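PDB 6GIO: amino acid amide racemase, which binds pyridoxal-5'-phosphate and belongs, by family, to the class-III aminotransferases, a branch of the pyridoxal-phosphate-dependent enzymes. Local coordinates for residues S24-I29 with L36-G41; K374-G379 with A384-V389. All blocks are in the same frame, centred on the assembly; numbering follows the deposited sequence.

Contact 1 of 2, residues S24-I29 with L36-G41; sequences SPLSLI and LIEEGG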
loop_
_atom_site.group_PDB
_atom_site.type_symbol
_atom_site.label_atom_id
_atom_site.label_comp_id
_atom_site.label_asym_id
_atom_site.label_seq_id
_atom_site.Cartn_x
_atom_site.Cartn_y
_atom_site.Cartn_z
ATOM N N SER C 24 24.092 3.599 -0.595
ATOM C CA SER C 24 25.291 3.213 0.155
ATOM C C SER C 24 25.153 1.774 0.557
ATOM O O SER C 24 24.062 1.210 0.423
ATOM C CB SER C 24 25.507 4.095 1.406
ATOM O OG SER C 24 24.790 3.625 2.548
ATOM N N PRO C 25 26.246 1.159 1.063
ATOM C CA PRO C 25 26.134 -0.236 1.549
ATOM C C PRO C 25 25.348 -0.450 2.872
ATOM O O PRO C 25 25.203 -1.595 3.307
ATOM C CB PRO C 25 27.607 -0.662 1.791
ATOM C CG PRO C 25 28.458 0.412 1.156
ATOM C CD PRO C 25 27.620 1.680 1.157
ATOM N N LEU C 26 24.895 0.623 3.517
ATOM C CA LEU C 26 24.299 0.521 4.843
ATOM C C LEU C 26 23.168 -0.521 4.866
ATOM O O LEU C 26 22.218 -0.448 4.091
ATOM C CB LEU C 26 23.767 1.876 5.288
ATOM C CG LEU C 26 23.113 1.963 6.688
ATOM C CD1 LEU C 26 24.102 1.514 7.761
ATOM C CD2 LEU C 26 22.592 3.374 6.915
ATOM N N SER C 27 23.326 -1.484 5.758
ATOM C CA SER C 27 22.454 -2.643 5.900
ATOM C C SER C 27 22.196 -2.742 7.401
ATOM O O SER C 27 23.145 -2.744 8.196
ATOM C CB SER C 27 23.155 -3.895 5.318
ATOM O OG SER C 27 23.459 -3.640 3.951
ATOM N N LEU C 28 20.918 -2.807 7.786
ATOM C CA LEU C 28 20.481 -2.501 9.159
ATOM C C LEU C 28 20.025 -3.674 10.006
ATOM O O LEU C 28 19.316 -4.546 9.547
ATOM C CB LEU C 28 19.337 -1.459 9.141
ATOM C CG LEU C 28 19.624 -0.114 8.464
ATOM C CD1 LEU C 28 18.337 0.725 8.360
ATOM C CD2 LEU C 28 20.718 0.654 9.201
ATOM N N ILE C 29 20.394 -3.649 11.284
ATOM C CA ILE C 29 19.846 -4.598 12.265
ATOM C C ILE C 29 19.030 -3.932 13.380
ATOM O O ILE C 29 18.342 -4.610 14.154
ATOM C CB ILE C 29 20.950 -5.458 12.913
ATOM C CG1 ILE C 29 21.905 -4.590 13.731
ATOM C CG2 ILE C 29 21.699 -6.246 11.852
ATOM C CD1 ILE C 29 22.873 -5.412 14.572
ATOM N N LEU C 36 20.849 4.806 13.394
ATOM C CA LEU C 36 20.545 3.510 12.821
ATOM C C LEU C 36 21.721 2.582 13.087
ATOM O O LEU C 36 22.877 3.019 13.054
ATOM C CB LEU C 36 20.287 3.595 11.309
ATOM C CG LEU C 36 18.973 4.319 10.967
ATOM C CD1 LEU C 36 18.928 4.639 9.486
ATOM C CD2 LEU C 36 17.746 3.515 11.398
ATOM N N ILE C 37 21.427 1.305 13.345
ATOM C CA ILE C 37 22.502 0.357 13.678
ATOM C C ILE C 37 22.812 -0.554 12.505
ATOM O O ILE C 37 21.978 -1.327 12.054
ATOM C CB ILE C 37 22.149 -0.528 14.901
ATOM C CG1 ILE C 37 21.517 0.296 16.009
ATOM C CG2 ILE C 37 23.384 -1.316 15.354
ATOM C CD1 ILE C 37 22.340 1.443 16.529
ATOM N N GLU C 38 24.014 -0.431 11.996
ATOM C CA GLU C 38 24.477 -1.283 10.911
ATOM C C GLU C 38 24.774 -2.651 11.465
ATOM O O GLU C 38 25.133 -2.780 12.631
ATOM C CB GLU C 38 25.734 -0.682 10.273
ATOM C CG GLU C 38 26.311 -1.488 9.118
ATOM C CD GLU C 38 27.176 -0.666 8.147
ATOM O OE1 GLU C 38 27.871 0.280 8.599
ATOM O OE2 GLU C 38 27.140 -0.985 6.926
ATOM N N GLU C 39 24.607 -3.671 10.647
ATOM C CA GLU C 39 25.124 -4.990 10.975
ATOM C C GLU C 39 26.604 -4.863 11.395
ATOM O O GLU C 39 27.368 -4.089 10.811
ATOM C CB GLU C 39 24.965 -5.938 9.789
ATOM C CG GLU C 39 25.343 -7.394 10.104
ATOM C CD GLU C 39 25.193 -8.299 8.904
ATOM O OE1 GLU C 39 25.743 -7.959 7.820
ATOM O OE2 GLU C 39 24.514 -9.340 9.035
ATOM N N GLY C 40 26.998 -5.606 12.421
ATOM C CA GLY C 40 28.308 -5.413 13.036
ATOM C C GLY C 40 28.241 -4.411 14.198
ATOM O O GLY C 40 29.117 -4.390 15.038
ATOM N N GLY C 41 27.207 -3.572 14.274
ATOM C CA GLY C 41 27.003 -2.755 15.448
ATOM C C GLY C 41 27.287 -1.271 15.320
ATOM O O GLY C 41 26.958 -0.508 16.225
#
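The carboxylate of Glu38 carries the methyl CD1 of Leu26 squarely over one of its faces, with Leu26 CD1 3.8 Å from Glu38 CD. Its two oxygens are held by other groups: OE1 forms a salt bridge with Arg42, and OE2 is hydrogen-bonded to the hydroxyl of Tyr380 on helix 369-382, so the group is unlikely to rotate freely. In the chain leading to it, CG anti to the backbone N (chi1 -180°) carries the carboxylate alongside Leu26, and Glu38 CB itself, set by the backbone, lies 3.7 Å from Leu26 CD1. Two backbone bonds fasten the segments beside this pairing. Glu39 N donates to Ser27 O over 3.0 Å, and Ile29 N donates to Ile37 O over 2.9 Å. Between them Leu28 and Glu38 form an antiparallel, non-hydrogen-bonded pair whose side chains diverge. The arrangement is the open end of a beta hairpin, strands 28-32 and 35-38, at one margin of the chain's seven-stranded mixed sheet that also includes strand 384-389. Leu28 lies over Leu36, its CD2 3.6 Å from Leu36 CB, and Tyr82 of the second subunit packs on Leu28 too. At Ile29 a chi1 of 64° sets CG1 between the backbone N and the carbonyl carbon, bringing it 3.9 Å from Ile37 CG2, while the other branch, Ile29 CG2, rests 3.8 Å from Glu39 CA. The side chains of Ile29 and Glu39 meet at about a right angle, and Glu39 OE1 reaches on to the backbone N of Leu7. Before the hairpin, the hydroxyl of Ser27 turns back to Pro25 O, with OG at 2.8 Å, and Ser24 OG accepts from Leu26 N in an ST turn.

Contact 2 of 2, residues K374-G379 with A384-V389; sequences KIIYRG and AAFTYV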
loop_
_atom_site.group_PDB
_atom_site.type_symbol
_atom_site.label_atom_id
_atom_site.label_comp_id
_atom_site.label_asym_id
_atom_site.label_seq_id
_atom_site.Cartn_x
_atom_site.Cartn_y
_atom_site.Cartn_z
ATOM N N LYS C 374 29.617 9.733 -4.425
ATOM C CA LYS C 374 30.807 9.599 -3.614
ATOM C C LYS C 374 30.659 10.350 -2.328
ATOM O O LYS C 374 31.152 9.907 -1.294
ATOM C CB LYS C 374 32.049 10.122 -4.353
ATOM C CG LYS C 374 32.553 9.158 -5.398
ATOM C CD LYS C 374 33.796 9.691 -6.064
ATOM C CE LYS C 374 34.225 8.742 -7.163
ATOM N NZ LYS C 374 35.541 9.135 -7.740
ATOM N N ILE C 375 30.013 11.511 -2.375
ATOM C CA ILE C 375 29.771 12.260 -1.141
ATOM C C ILE C 375 28.874 11.456 -0.162
ATOM O O ILE C 375 29.146 11.400 1.050
ATOM C CB ILE C 375 29.175 13.648 -1.447
ATOM C CG1 ILE C 375 30.230 14.503 -2.177
ATOM C CG2 ILE C 375 28.714 14.326 -0.170
ATOM C CD1 ILE C 375 29.667 15.732 -2.837
ATOM N N ILE C 376 27.815 10.825 -0.672
ATOM C CA ILE C 376 26.950 9.964 0.168
ATOM C C ILE C 376 27.734 8.767 0.748
ATOM O O ILE C 376 27.588 8.409 1.922
ATOM C CB ILE C 376 25.775 9.353 -0.637
ATOM C CG1 ILE C 376 24.945 10.417 -1.353
ATOM C CG2 ILE C 376 24.882 8.551 0.273
ATOM C CD1 ILE C 376 24.291 11.421 -0.457
ATOM N N TYR C 377 28.519 8.119 -0.110
ATOM C CA TYR C 377 29.306 6.961 0.320
ATOM C C TYR C 377 30.321 7.334 1.394
ATOM O O TYR C 377 30.493 6.639 2.407
ATOM C CB TYR C 377 30.040 6.361 -0.858
ATOM C CG TYR C 377 30.905 5.220 -0.451
ATOM C CD1 TYR C 377 30.383 3.949 -0.353
ATOM C CD2 TYR C 377 32.253 5.408 -0.178
ATOM C CE1 TYR C 377 31.173 2.879 0.014
ATOM C CE2 TYR C 377 33.054 4.343 0.190
ATOM C CZ TYR C 377 32.500 3.084 0.289
ATOM O OH TYR C 377 33.288 2.033 0.665
ATOM N N ARG C 378 31.008 8.435 1.194
ATOM C CA ARG C 378 31.941 8.876 2.210
ATOM C C ARG C 378 31.216 9.322 3.480
ATOM O O ARG C 378 31.723 9.107 4.592
ATOM C CB ARG C 378 32.840 9.978 1.669
ATOM C CG ARG C 378 33.950 10.431 2.602
ATOM C CD ARG C 378 34.890 9.272 2.919
ATOM N NE ARG C 378 35.986 9.691 3.781
ATOM C CZ ARG C 378 36.769 8.845 4.458
ATOM N NH1 ARG C 378 36.563 7.532 4.393
ATOM N NH2 ARG C 378 37.726 9.315 5.225
ATOM N N GLY C 379 30.049 9.962 3.333
ATOM C CA GLY C 379 29.186 10.256 4.494
ATOM C C GLY C 379 28.892 9.019 5.346
ATOM O O GLY C 379 29.023 9.004 6.575
ATOM N N ALA C 384 27.233 8.991 8.801
ATOM C CA ALA C 384 25.939 9.636 8.505
ATOM C C ALA C 384 25.283 9.048 7.261
ATOM O O ALA C 384 25.964 8.781 6.243
ATOM C CB ALA C 384 26.095 11.125 8.345
ATOM N N ALA C 385 23.962 8.847 7.358
ATOM C CA ALA C 385 23.161 8.314 6.267
ATOM C C ALA C 385 22.344 9.424 5.594
ATOM O O ALA C 385 21.466 10.050 6.235
ATOM C CB ALA C 385 22.238 7.208 6.762
ATOM N N PHE C 386 22.597 9.656 4.304
ATOM C CA PHE C 386 21.748 10.612 3.562
ATOM C C PHE C 386 21.646 10.196 2.118
ATOM O O PHE C 386 22.179 9.140 1.737
ATOM C CB PHE C 386 22.187 12.083 3.769
ATOM C CG PHE C 386 23.660 12.339 3.545
ATOM C CD1 PHE C 386 24.606 11.984 4.516
ATOM C CD2 PHE C 386 24.102 12.983 2.393
ATOM C CE1 PHE C 386 25.960 12.223 4.323
ATOM C CE2 PHE C 386 25.461 13.226 2.190
ATOM C CZ PHE C 386 26.387 12.834 3.149
ATOM N N THR C 387 20.941 11.002 1.314
ATOM C CA THR C 387 20.618 10.615 -0.071
ATOM C C THR C 387 20.781 11.796 -0.987
ATOM O O THR C 387 21.131 12.870 -0.535
ATOM C CB THR C 387 19.178 10.100 -0.182
ATOM O OG1 THR C 387 18.271 11.152 0.163
ATOM C CG2 THR C 387 18.962 8.938 0.759
ATOM N N TYR C 388 20.537 11.603 -2.283
ATOM C CA TYR C 388 20.338 12.744 -3.164
ATOM C C TYR C 388 19.062 12.660 -4.006
ATOM O O TYR C 388 18.521 11.586 -4.271
ATOM C CB TYR C 388 21.523 12.953 -4.088
ATOM C CG TYR C 388 21.873 11.768 -4.940
ATOM C CD1 TYR C 388 21.234 11.516 -6.143
ATOM C CD2 TYR C 388 22.873 10.905 -4.535
ATOM C CE1 TYR C 388 21.593 10.428 -6.931
ATOM C CE2 TYR C 388 23.239 9.833 -5.302
ATOM C CZ TYR C 388 22.609 9.592 -6.492
ATOM O OH TYR C 388 23.037 8.495 -7.199
ATOM N N VAL C 389 18.619 13.827 -4.433
ATOM C CA VAL C 389 17.441 13.949 -5.254
ATOM C C VAL C 389 17.744 14.888 -6.393
ATOM O O VAL C 389 18.901 15.271 -6.602
ATOM C CB VAL C 389 16.240 14.445 -4.415
ATOM C CG1 VAL C 389 15.923 13.398 -3.349
ATOM C CG2 VAL C 389 16.488 15.822 -3.806
HETATM O O HOH W 1 25.350 8.258 3.725
#
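Helix 369-382 leads almost directly into strand 384-389, and this contact is the packing of that helix against the strand that follows it. Ala384 N donates to Gly379 O over 2.9 Å, arriving above the carbonyl plane and well off a lone pair. Close by, a water donates to Ile376 O and to Ala384 O, the latter at 2.6 Å, and accepts from Phe386 N, satisfying three backbone atoms where the strand is interrupted at Phe386. The Phe386 ring is brought to the helix by a chi1 of 50°, with CG between the backbone N and the carbonyl carbon. Gly379 has no side chain, and the ring settles against its backbone, Phe386 CE1 lying 3.8 Å from Gly379 CA. Ile376 straddles the same residue: its CD1 approaches Phe386 CD2 obliquely at 3.3 Å, while its CG2 presses on Phe386 O at 3.1 Å, a tight fit. At the edge of the Tyr388 ring, in its plane, Ile376 CG1 is 3.8 Å from Tyr388 CD2. Beyond the contact, Phe386 also meets the ring of Phe398 on strand 395-398, and Leu396 of that strand packs on Ile376. Helix 369-382 lies on the sheet beside helix 406-424, which touches Ile375 through Val423 and Ala384 through Ile415, and the strand itself runs between strands 43-46 and 395-398.

How the contacts relate
Contacts 1 and 2 come in series along the chain, the first near its start and the second some 330 residues later, yet their centres are only about 14 Å apart. Both reach the same mixed sheet, in which strands 28-32, 35-38, 43-46 and 384-389 follow one another in that order, so strand 43-46 separates the hairpin from the strand of contact 2. They also touch directly: Pro25 CG packs 3.8 Å from Tyr377 CE1, and Leu26 CD2 lies 3.9 Å from Ala385 CB. N-terminal and C-terminal parts of the chain thus build one unit, whose side facing the second subunit meets Tyr82 of that subunit at both contacts.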